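PDB 3WZ2: proteasome assembly chaperone family protein from Pyrococcus furiosus DSM 3638, which is an archaeal homolog of proteasome-assembly chaperones, named PbaA, and probably acts through association with the proteasome as an activator or assembly factor. Local coordinates for residues Ser207-Pro210 against Leu211-Glu214; Arg224-Glu227 against Gln228-Glu231. All blocks are in the same frame, centred on the assembly; numbering follows the deposited sequence.

Contact 1: Ser207-Pro210 against Leu211-Glu214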
loop_
_atom_site.group_PDB
_atom_site.type_symbol
_atom_site.label_atom_id
_atom_site.label_comp_id
_atom_site.label_asym_id
_atom_site.label_seq_id
_atom_site.Cartn_x
_atom_site.Cartn_y
_atom_site.Cartn_z
ATOM N N SER B 207 -46.862 3.285 4.804
ATOM C CA SER B 207 -47.128 2.217 5.742
ATOM C C SER B 207 -45.910 1.286 5.829
ATOM O O SER B 207 -45.347 0.893 4.819
ATOM C CB SER B 207 -48.353 1.409 5.263
ATOM O OG SER B 207 -48.526 0.237 6.058
ATOM N N VAL B 208 -45.566 0.877 7.025
ATOM C CA VAL B 208 -44.533 -0.142 7.209
ATOM C C VAL B 208 -45.034 -1.586 7.234
ATOM O O VAL B 208 -44.219 -2.515 7.399
ATOM C CB VAL B 208 -43.658 0.100 8.469
ATOM C CG1 VAL B 208 -42.988 1.451 8.357
ATOM C CG2 VAL B 208 -44.451 -0.020 9.749
ATOM N N GLU B 209 -46.337 -1.793 7.045
ATOM C CA GLU B 209 -46.887 -3.142 7.105
ATOM C C GLU B 209 -46.264 -4.107 6.106
ATOM O O GLU B 209 -45.933 -5.239 6.465
ATOM C CB GLU B 209 -48.414 -3.125 6.990
ATOM C CG GLU B 209 -49.117 -2.535 8.213
ATOM C CD GLU B 209 -48.940 -3.375 9.481
ATOM O OE1 GLU B 209 -49.097 -4.621 9.400
ATOM O OE2 GLU B 209 -48.655 -2.798 10.564
ATOM N N PRO B 210 -46.031 -3.666 4.865
ATOM C CA PRO B 210 -45.326 -4.559 3.937
ATOM C C PRO B 210 -43.892 -4.974 4.359
ATOM O O PRO B 210 -43.426 -6.083 4.061
ATOM C CB PRO B 210 -45.308 -3.767 2.621
ATOM C CG PRO B 210 -46.370 -2.748 2.762
ATOM C CD PRO B 210 -46.417 -2.398 4.217
ATOM N N LEU B 211 -43.227 -4.112 5.115
ATOM C CA LEU B 211 -41.904 -4.422 5.677
ATOM C C LEU B 211 -41.999 -5.447 6.784
ATOM O O LEU B 211 -41.172 -6.367 6.867
ATOM C CB LEU B 211 -41.288 -3.152 6.288
ATOM C CG LEU B 211 -39.788 -3.009 6.465
ATOM C CD1 LEU B 211 -39.064 -3.688 5.328
ATOM C CD2 LEU B 211 -39.232 -1.594 6.717
ATOM N N LEU B 212 -42.946 -5.249 7.703
ATOM C CA LEU B 212 -43.121 -6.192 8.801
ATOM C C LEU B 212 -43.568 -7.556 8.245
ATOM O O LEU B 212 -43.198 -8.585 8.783
ATOM C CB LEU B 212 -44.121 -5.662 9.830
ATOM C CG LEU B 212 -43.720 -4.352 10.531
ATOM C CD1 LEU B 212 -44.850 -3.865 11.426
ATOM C CD2 LEU B 212 -42.447 -4.522 11.349
ATOM N N LYS B 213 -44.347 -7.533 7.166
ATOM C CA LYS B 213 -44.872 -8.738 6.527
ATOM C C LYS B 213 -43.746 -9.602 5.947
ATOM O O LYS B 213 -43.764 -10.843 6.043
ATOM C CB LYS B 213 -45.903 -8.349 5.430
ATOM C CG LYS B 213 -45.927 -9.290 4.224
ATOM C CD LYS B 213 -47.258 -9.266 3.465
ATOM C CE LYS B 213 -47.826 -10.676 3.321
ATOM N NZ LYS B 213 -49.091 -10.709 2.538
ATOM N N GLU B 214 -42.731 -8.946 5.409
ATOM C CA GLU B 214 -41.616 -9.665 4.831
ATOM C C GLU B 214 -40.389 -9.700 5.723
ATOM O O GLU B 214 -39.318 -10.087 5.270
ATOM C CB GLU B 214 -41.234 -9.043 3.519
ATOM C CG GLU B 214 -42.348 -8.953 2.512
ATOM C CD GLU B 214 -41.930 -8.165 1.241
ATOM O OE1 GLU B 214 -40.696 -8.049 0.934
ATOM O OE2 GLU B 214 -42.831 -7.594 0.559
#
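Val-208 meets both Leu-211 and Leu-212 in the first turn of the short helix 209-213, an N-terminally capped turn in which one carbonyl receives two amides. Val-208 O accepts from Leu-212 N at 3.0 Å in a nearly straight bond, the N-H...O angle being 162°; the second donor, Leu-211 N, is also close, but its bond is weak and strongly bent. One residue earlier the cap itself is made: Ser-207 OG takes the amide of Glu-209 at 3.1 Å, so an N-H that the first turn cannot satisfy from within finds a side-chain acceptor.

The apolar contact follows the same i to i+4 spacing. With CG on the backbone-N side of Leu-212 and opposite its carbonyl carbon (chi1 -62°), the side chain reaches back along the turn, and its CD1 comes within 4.2 Å of Val-208 CG2. The same methyl lies 4.0 Å from Glu-209 OE2, a loose touch in which the two side chains cross at a slant, the glutamate chain being folded at chi2. Val-208 and Leu-212 both also touch Ala-192 of helix 188-202, whereas Leu-211 is directed to another neighbour, packing on Ile-35 and Phe-39 of helix 32-43. Pro-210 shares Phe-39 with it.

Further along, Lys-213 N bonds to Glu-209 O, a regular helical link, while the methylene chain of Lys-213 bends at chi3 and carries its amine away from the turn. Glu-214 leaves helical backbone angles and stands at the N-cap of the next helix; its amide still reaches Pro-210 O at 3.2 Å, from 38° above the carbonyl plane, and Glu-214 CG lies 3.4 Å from that same oxygen.

Contact 2: Arg224-Glu227 against Gln228-Glu231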
loop_
_atom_site.group_PDB
_atom_site.type_symbol
_atom_site.label_atom_id
_atom_site.label_comp_id
_atom_site.label_asym_id
_atom_site.label_seq_id
_atom_site.Cartn_x
_atom_site.Cartn_y
_atom_site.Cartn_z
ATOM N N ARG B 224 -26.276 -13.061 4.584
ATOM C CA ARG B 224 -24.916 -13.114 4.034
ATOM C C ARG B 224 -24.289 -11.710 3.989
ATOM O O ARG B 224 -23.198 -11.514 4.509
ATOM C CB ARG B 224 -24.833 -13.857 2.675
ATOM C CG ARG B 224 -24.676 -12.978 1.447
ATOM C CD ARG B 224 -24.274 -13.706 0.177
ATOM N NE ARG B 224 -23.323 -12.839 -0.552
ATOM C CZ ARG B 224 -22.655 -13.186 -1.647
ATOM N NH1 ARG B 224 -22.841 -14.382 -2.196
ATOM N NH2 ARG B 224 -21.809 -12.326 -2.198
ATOM N N MET B 225 -24.990 -10.750 3.389
ATOM C CA MET B 225 -24.590 -9.334 3.405
ATOM C C MET B 225 -24.209 -8.843 4.793
ATOM O O MET B 225 -23.206 -8.160 4.962
ATOM C CB MET B 225 -25.698 -8.450 2.857
ATOM C CG MET B 225 -25.201 -7.078 2.471
ATOM S SD MET B 225 -26.536 -5.908 2.227
ATOM C CE MET B 225 -25.621 -4.392 2.011
ATOM N N HIS B 226 -24.987 -9.207 5.798
ATOM C CA HIS B 226 -24.659 -8.790 7.142
ATOM C C HIS B 226 -23.320 -9.395 7.566
ATOM O O HIS B 226 -22.516 -8.741 8.239
ATOM C CB HIS B 226 -25.765 -9.186 8.122
ATOM C CG HIS B 226 -25.575 -8.624 9.489
ATOM N ND1 HIS B 226 -24.776 -9.223 10.429
ATOM C CD2 HIS B 226 -26.051 -7.495 10.066
ATOM C CE1 HIS B 226 -24.763 -8.491 11.532
ATOM N NE2 HIS B 226 -25.528 -7.432 11.334
ATOM N N GLU B 227 -23.140 -10.670 7.232
ATOM C CA GLU B 227 -21.920 -11.423 7.520
ATOM C C GLU B 227 -20.707 -10.799 6.838
ATOM O O GLU B 227 -19.714 -10.499 7.488
ATOM C CB GLU B 227 -22.102 -12.865 7.017
ATOM C CG GLU B 227 -21.668 -13.968 7.930
ATOM C CD GLU B 227 -21.976 -13.694 9.388
ATOM O OE1 GLU B 227 -23.160 -13.432 9.685
ATOM O OE2 GLU B 227 -21.048 -13.730 10.227
ATOM N N GLN B 228 -20.824 -10.601 5.530
ATOM C CA GLN B 228 -19.871 -9.815 4.743
ATOM C C GLN B 228 -19.475 -8.532 5.474
ATOM O O GLN B 228 -18.296 -8.234 5.630
ATOM C CB GLN B 228 -20.494 -9.408 3.395
ATOM C CG GLN B 228 -20.120 -10.164 2.124
ATOM C CD GLN B 228 -20.033 -11.678 2.244
ATOM O OE1 GLN B 228 -19.175 -12.182 2.963
ATOM N NE2 GLN B 228 -20.890 -12.412 1.509
ATOM N N MET B 229 -20.482 -7.753 5.871
ATOM C CA MET B 229 -20.260 -6.424 6.417
ATOM C C MET B 229 -19.468 -6.508 7.702
ATOM O O MET B 229 -18.535 -5.716 7.900
ATOM C CB MET B 229 -21.591 -5.694 6.659
ATOM C CG MET B 229 -21.444 -4.393 7.437
ATOM S SD MET B 229 -22.976 -3.669 8.038
ATOM C CE MET B 229 -23.457 -4.819 9.327
ATOM N N GLU B 230 -19.827 -7.448 8.577
ATOM C CA GLU B 230 -19.132 -7.602 9.872
ATOM C C GLU B 230 -17.677 -8.018 9.682
ATOM O O GLU B 230 -16.790 -7.532 10.388
ATOM C CB GLU B 230 -19.844 -8.622 10.775
ATOM C CG GLU B 230 -21.227 -8.181 11.241
ATOM C CD GLU B 230 -21.207 -7.276 12.460
ATOM O OE1 GLU B 230 -20.643 -6.154 12.405
ATOM O OE2 GLU B 230 -21.773 -7.708 13.486
ATOM N N GLU B 231 -17.434 -8.898 8.719
ATOM C CA GLU B 231 -16.063 -9.275 8.372
ATOM C C GLU B 231 -15.237 -8.059 7.944
ATOM O O GLU B 231 -14.163 -7.802 8.507
ATOM C CB GLU B 231 -16.021 -10.408 7.334
ATOM C CG GLU B 231 -15.966 -11.756 8.020
ATOM C CD GLU B 231 -15.542 -12.892 7.117
ATOM O OE1 GLU B 231 -14.319 -13.125 6.994
ATOM O OE2 GLU B 231 -16.432 -13.547 6.535
#
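Helix 223-235, part of a predicted coiled-coil region, supplies this contact: two successive turns joined by four i to i+4 backbone bonds, from Gln-228 N to Arg-224 O at 2.7 Å through to Glu-231 N to Glu-227 O. The distinctive side-chain group is centred on the buried His-226 ring. Met-229 CE lies over one ring face, 4.1 Å from the centroid and 27° off the normal, a CH-pi contact; the methionine chain bends at chi3 (70°) to bring its methyl there. Glu-230 runs beside the ring in the same direction, with its CG 3.6 Å from His-226 CE1. The ring and carboxylate planes are steeply inclined, and the acid's main polar partner is Arg-233, with which Glu-230 OE1 forms a salt bridge. Were His-226 shortened to an alanine, the Met-229 methyl would probably lose its ring face and be freer to turn, and Glu-230 CG would lose the ring flank it lies along.

On another side of the helix the side chains of Arg-224 and Gln-228 meet without a hydrogen bond between them: Arg-224 NE and Gln-228 NE2 are 3.2 Å apart but both are donors, and the guanidinium and amide planes stand 87° to each other.

The mixed arrangement fits a helix lying against the body with one side outward. Its inner residues rest on loops of the same chain: Met-225 on Pro-27 and Leu-31 in the loop between strand 21-24 and helix 32-43, His-226 on Pro-186 just before helix 188-202, and Met-229 on Phe-88 between strand 80-85 and helix 91-107.

Contacts 1 and 2 lie in series near the C-terminal end of the modelled chain, with helix 215-221 between them. Their centres are 24 Å apart and their nearest atoms about 13 Å, so they do not touch and are related through the chain and the body it packs on. Each is peripheral, centred 18 and 17 Å from the centre of the chain respectively. The supports differ: 207-214 rests on helices 188-202 and 32-43, whereas 224-231 lies against loops, including those leading into these same two helices. Neither contact is touched by another protein chain of the five-chain assembly.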